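Local atomic coordinates of response regulator (Colwellia psychrerythraea, PDB entry 3EQZ), a protein that is a response regulator built on a CheY-like receiver domain, a fold that generally serves as a signal-responsive switch in bacterial regulatory pathways. Residues Ser73-Tyr83 and Leu100-Ile110. Numbering follows the deposited sequence.
Sequences SPASLILISGY and LNVINTFTKPI
Leu100 reaches Leu77 through one methyl, CD1 of Leu100 lying 4.2 Å from CD2 of Leu77, an oily contact near the starts of the two segments. A water there accepts from Asn101 N and donates to Ser73 O and Ala75 O, tying the backbones before regular pairing begins. Asn101 O then receives Leu77 N, and Val102, beta-branched and suited to an extended strand, sets its methyls beside Leu77 and Leu79 on the face covered by helix 87-97. Ile103 N donates to Leu77 O at 2.8 Å, but Leu79 N turns to Asn104 O rather than to the carbonyl of Ile103. The extra residue makes a beta bulge, so that Ile103 and Asn104 both touch helix 112-124. CG1 of Ile103 sits between its backbone N and carbonyl carbon (chi1 58°), which brings it against CG1 of Ile78 at 3.6 Å. Thr105 returns to the other face, its CG2 near Leu79 CB and its side chain against Leu88. Regular pairing resumes as Phe106 N meets Leu79 O almost head-on and Phe106 O takes Ser81 N at 3.1 Å. The Phe106 ring fills the core towards helix 112-124 and receives Ile78 CG2 at its edge, 3.6 Å from CD2. Lys108 runs its aliphatic stem past Ile80, CD of Lys108 3.6 Å from CG2 of Ile80, while NZ forms a salt bridge with Asp53; a long chain lets one residue serve both oil and charge. After the cis peptide bond before Pro109, Ile110 crosses Ile80 at about a right angle, CD1 of Ile110 resting 3.5 Å from CG2 of Ile80. Parallel strands joined through helix 87-97 form a beta-alpha-beta unit at the edge of the 2-1-3-4-5 sheet, and Lys108, salt-bridged to Asp53 and preceding a cis proline, matches the lysine-proline step facing the acidic site of CheY-like receiver domains.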
loop_
_atom_site.group_PDB
_atom_site.type_symbol
_atom_site.label_atom_id
_atom_site.label_comp_id
_atom_site.label_asym_id
_atom_site.label_seq_id
_atom_site.Cartn_x
_atom_site.Cartn_y
_atom_site.Cartn_z
ATOM N N SER B 73 -9.484 -21.964 -7.018
ATOM C CA SER B 73 -10.833 -21.936 -6.504
ATOM C C SER B 73 -11.710 -20.863 -7.172
ATOM O O SER B 73 -11.294 -19.714 -7.375
ATOM C CB SER B 73 -10.816 -21.752 -4.986
ATOM O OG SER B 73 -12.132 -21.761 -4.422
ATOM N N PRO B 74 -12.946 -21.247 -7.502
ATOM C CA PRO B 74 -13.866 -20.322 -8.133
ATOM C C PRO B 74 -14.777 -19.647 -7.088
ATOM O O PRO B 74 -15.618 -18.828 -7.445
ATOM C CB PRO B 74 -14.653 -21.247 -9.098
ATOM C CG PRO B 74 -14.789 -22.530 -8.311
ATOM C CD PRO B 74 -13.487 -22.636 -7.490
ATOM N N ALA B 75 -14.582 -19.958 -5.806
ATOM C CA ALA B 75 -15.509 -19.542 -4.762
ATOM C C ALA B 75 -15.403 -18.025 -4.504
ATOM O O ALA B 75 -14.401 -17.440 -4.792
ATOM C CB ALA B 75 -15.240 -20.323 -3.439
ATOM N N SER B 76 -16.463 -17.400 -4.002
ATOM C CA SER B 76 -16.384 -15.978 -3.610
ATOM C C SER B 76 -15.690 -15.933 -2.272
ATOM O O SER B 76 -15.924 -16.811 -1.399
ATOM C CB SER B 76 -17.760 -15.351 -3.455
ATOM O OG SER B 76 -18.462 -15.393 -4.671
ATOM N N LEU B 77 -14.866 -14.899 -2.088
ATOM C CA LEU B 77 -14.074 -14.766 -0.893
ATOM C C LEU B 77 -14.299 -13.428 -0.173
ATOM O O LEU B 77 -14.281 -12.343 -0.804
ATOM C CB LEU B 77 -12.602 -14.967 -1.247
ATOM C CG LEU B 77 -11.530 -14.975 -0.169
ATOM C CD1 LEU B 77 -11.776 -16.109 0.759
ATOM C CD2 LEU B 77 -10.148 -15.086 -0.842
ATOM N N ILE B 78 -14.506 -13.509 1.137
ATOM C CA ILE B 78 -14.587 -12.317 2.002
ATOM C C ILE B 78 -13.453 -12.397 3.016
ATOM O O ILE B 78 -13.242 -13.446 3.596
ATOM C CB ILE B 78 -15.913 -12.254 2.766
ATOM C CG1 ILE B 78 -17.075 -12.071 1.781
ATOM C CG2 ILE B 78 -15.865 -11.170 3.803
ATOM C CD1 ILE B 78 -18.496 -12.526 2.285
ATOM N N LEU B 79 -12.686 -11.314 3.179
ATOM C CA LEU B 79 -11.558 -11.334 4.058
ATOM C C LEU B 79 -11.809 -10.469 5.255
ATOM O O LEU B 79 -12.339 -9.374 5.140
ATOM C CB LEU B 79 -10.298 -10.851 3.361
ATOM C CG LEU B 79 -9.928 -11.540 2.064
ATOM C CD1 LEU B 79 -8.774 -10.737 1.436
ATOM C CD2 LEU B 79 -9.498 -13.046 2.321
ATOM N N ILE B 80 -11.393 -10.947 6.413
ATOM C CA ILE B 80 -11.625 -10.208 7.638
ATOM C C ILE B 80 -10.356 -10.062 8.419
ATOM O O ILE B 80 -9.574 -11.003 8.483
ATOM C CB ILE B 80 -12.690 -10.877 8.490
ATOM C CG1 ILE B 80 -13.978 -11.050 7.621
ATOM C CG2 ILE B 80 -12.949 -9.961 9.738
ATOM C CD1 ILE B 80 -15.229 -11.371 8.384
ATOM N N SER B 81 -10.138 -8.853 8.963
ATOM C CA SER B 81 -8.925 -8.543 9.753
ATOM C C SER B 81 -8.925 -7.095 10.227
ATOM O O SER B 81 -9.680 -6.278 9.696
ATOM C CB SER B 81 -7.684 -8.723 8.851
ATOM O OG SER B 81 -6.529 -8.959 9.638
ATOM N N GLY B 82 -8.036 -6.739 11.156
ATOM C CA GLY B 82 -7.692 -5.288 11.371
ATOM C C GLY B 82 -7.281 -4.486 10.112
ATOM O O GLY B 82 -6.569 -4.987 9.228
ATOM N N TYR B 83 -7.725 -3.226 9.992
ATOM C CA TYR B 83 -7.205 -2.343 8.904
ATOM C C TYR B 83 -5.676 -2.352 8.938
ATOM O O TYR B 83 -5.016 -2.438 7.903
ATOM C CB TYR B 83 -7.688 -0.886 9.056
ATOM C CG TYR B 83 -7.205 0.030 7.947
ATOM C CD1 TYR B 83 -7.977 0.241 6.810
ATOM C CD2 TYR B 83 -5.967 0.682 8.037
ATOM C CE1 TYR B 83 -7.536 1.075 5.786
ATOM C CE2 TYR B 83 -5.508 1.516 7.022
ATOM C CZ TYR B 83 -6.300 1.711 5.898
ATOM O OH TYR B 83 -5.856 2.537 4.884
ATOM N N LEU B 100 -8.119 -14.659 -7.469
ATOM C CA LEU B 100 -9.245 -15.005 -6.578
ATOM C C LEU B 100 -10.386 -13.973 -6.619
ATOM O O LEU B 100 -10.119 -12.810 -6.736
ATOM C CB LEU B 100 -8.756 -15.209 -5.123
ATOM C CG LEU B 100 -7.858 -16.427 -4.990
ATOM C CD1 LEU B 100 -7.351 -16.564 -3.573
ATOM C CD2 LEU B 100 -8.608 -17.721 -5.414
ATOM N N ASN B 101 -11.645 -14.415 -6.503
ATOM C CA ASN B 101 -12.789 -13.487 -6.498
ATOM C C ASN B 101 -13.140 -12.921 -5.074
ATOM O O ASN B 101 -14.051 -13.414 -4.400
ATOM C CB ASN B 101 -14.013 -14.138 -7.171
ATOM C CG ASN B 101 -15.270 -13.206 -7.215
ATOM O OD1 ASN B 101 -16.446 -13.676 -7.233
ATOM N ND2 ASN B 101 -15.029 -11.911 -7.252
ATOM N N VAL B 102 -12.380 -11.904 -4.649
ATOM C CA VAL B 102 -12.622 -11.233 -3.382
ATOM C C VAL B 102 -13.785 -10.267 -3.564
ATOM O O VAL B 102 -13.701 -9.335 -4.373
ATOM C CB VAL B 102 -11.401 -10.439 -2.914
ATOM C CG1 VAL B 102 -11.666 -9.779 -1.544
ATOM C CG2 VAL B 102 -10.155 -11.340 -2.863
ATOM N N ILE B 103 -14.884 -10.512 -2.868
ATOM C CA ILE B 103 -16.106 -9.715 -3.052
ATOM C C ILE B 103 -16.288 -8.622 -1.974
ATOM O O ILE B 103 -17.056 -7.698 -2.169
ATOM C CB ILE B 103 -17.326 -10.606 -3.073
ATOM C CG1 ILE B 103 -17.404 -11.403 -1.764
ATOM C CG2 ILE B 103 -17.325 -11.505 -4.351
ATOM C CD1 ILE B 103 -18.771 -11.999 -1.570
ATOM N N ASN B 104 -15.506 -8.687 -0.892
ATOM C CA ASN B 104 -15.546 -7.658 0.105
ATOM C C ASN B 104 -14.544 -7.988 1.159
ATOM O O ASN B 104 -14.068 -9.127 1.197
ATOM C CB ASN B 104 -16.961 -7.586 0.726
ATOM C CG ASN B 104 -17.270 -6.194 1.314
ATOM O OD1 ASN B 104 -16.473 -5.276 1.199
ATOM N ND2 ASN B 104 -18.434 -6.048 1.899
ATOM N N THR B 105 -14.197 -6.977 1.976
ATOM C CA THR B 105 -13.390 -7.122 3.164
ATOM C C THR B 105 -14.014 -6.354 4.341
ATOM O O THR B 105 -14.783 -5.419 4.143
ATOM C CB THR B 105 -11.912 -6.601 2.967
ATOM O OG1 THR B 105 -11.905 -5.176 2.852
ATOM C CG2 THR B 105 -11.266 -7.229 1.702
ATOM N N PHE B 106 -13.696 -6.778 5.552
ATOM C CA PHE B 106 -14.221 -6.169 6.762
ATOM C C PHE B 106 -13.141 -6.056 7.784
ATOM O O PHE B 106 -12.490 -7.037 8.083
ATOM C CB PHE B 106 -15.336 -7.043 7.380
ATOM C CG PHE B 106 -16.561 -7.119 6.530
ATOM C CD1 PHE B 106 -17.650 -6.247 6.758
ATOM C CD2 PHE B 106 -16.630 -8.025 5.472
ATOM C CE1 PHE B 106 -18.824 -6.312 5.951
ATOM C CE2 PHE B 106 -17.792 -8.078 4.636
ATOM C CZ PHE B 106 -18.880 -7.219 4.880
ATOM N N THR B 107 -13.014 -4.870 8.385
ATOM C CA THR B 107 -12.063 -4.672 9.466
ATOM C C THR B 107 -12.654 -5.204 10.747
ATOM O O THR B 107 -13.884 -5.235 10.932
ATOM C CB THR B 107 -11.692 -3.187 9.636
ATOM O OG1 THR B 107 -12.876 -2.455 9.966
ATOM C CG2 THR B 107 -11.198 -2.614 8.311
ATOM N N LYS B 108 -11.770 -5.676 11.611
ATOM C CA LYS B 108 -12.154 -6.035 12.934
ATOM C C LYS B 108 -11.829 -4.853 13.877
ATOM O O LYS B 108 -10.978 -4.012 13.549
ATOM C CB LYS B 108 -11.393 -7.274 13.336
ATOM C CG LYS B 108 -12.204 -8.504 13.214
ATOM C CD LYS B 108 -11.325 -9.670 12.993
ATOM C CE LYS B 108 -10.578 -9.979 14.210
ATOM N NZ LYS B 108 -9.951 -11.330 14.128
ATOM N N PRO B 109 -12.587 -4.724 14.987
ATOM C CA PRO B 109 -13.744 -5.586 15.227
ATOM C C PRO B 109 -14.877 -5.236 14.276
ATOM O O PRO B 109 -15.058 -4.090 13.817
ATOM C CB PRO B 109 -14.159 -5.267 16.680
ATOM C CG PRO B 109 -13.731 -3.846 16.853
ATOM C CD PRO B 109 -12.556 -3.574 15.903
ATOM N N ILE B 110 -15.649 -6.260 14.031
ATOM C CA ILE B 110 -16.579 -6.287 12.952
ATOM C C ILE B 110 -17.774 -5.363 13.208
ATOM O O ILE B 110 -18.293 -5.337 14.310
ATOM C CB ILE B 110 -17.034 -7.769 12.806
ATOM C CG1 ILE B 110 -17.315 -8.091 11.359
ATOM C CG2 ILE B 110 -18.149 -8.078 13.737
ATOM C CD1 ILE B 110 -16.139 -8.834 10.770
HETATM O O HOH W 1 -12.160 -17.294 -6.394
HETATM O O HOH W 2 -9.421 -1.821 12.028
#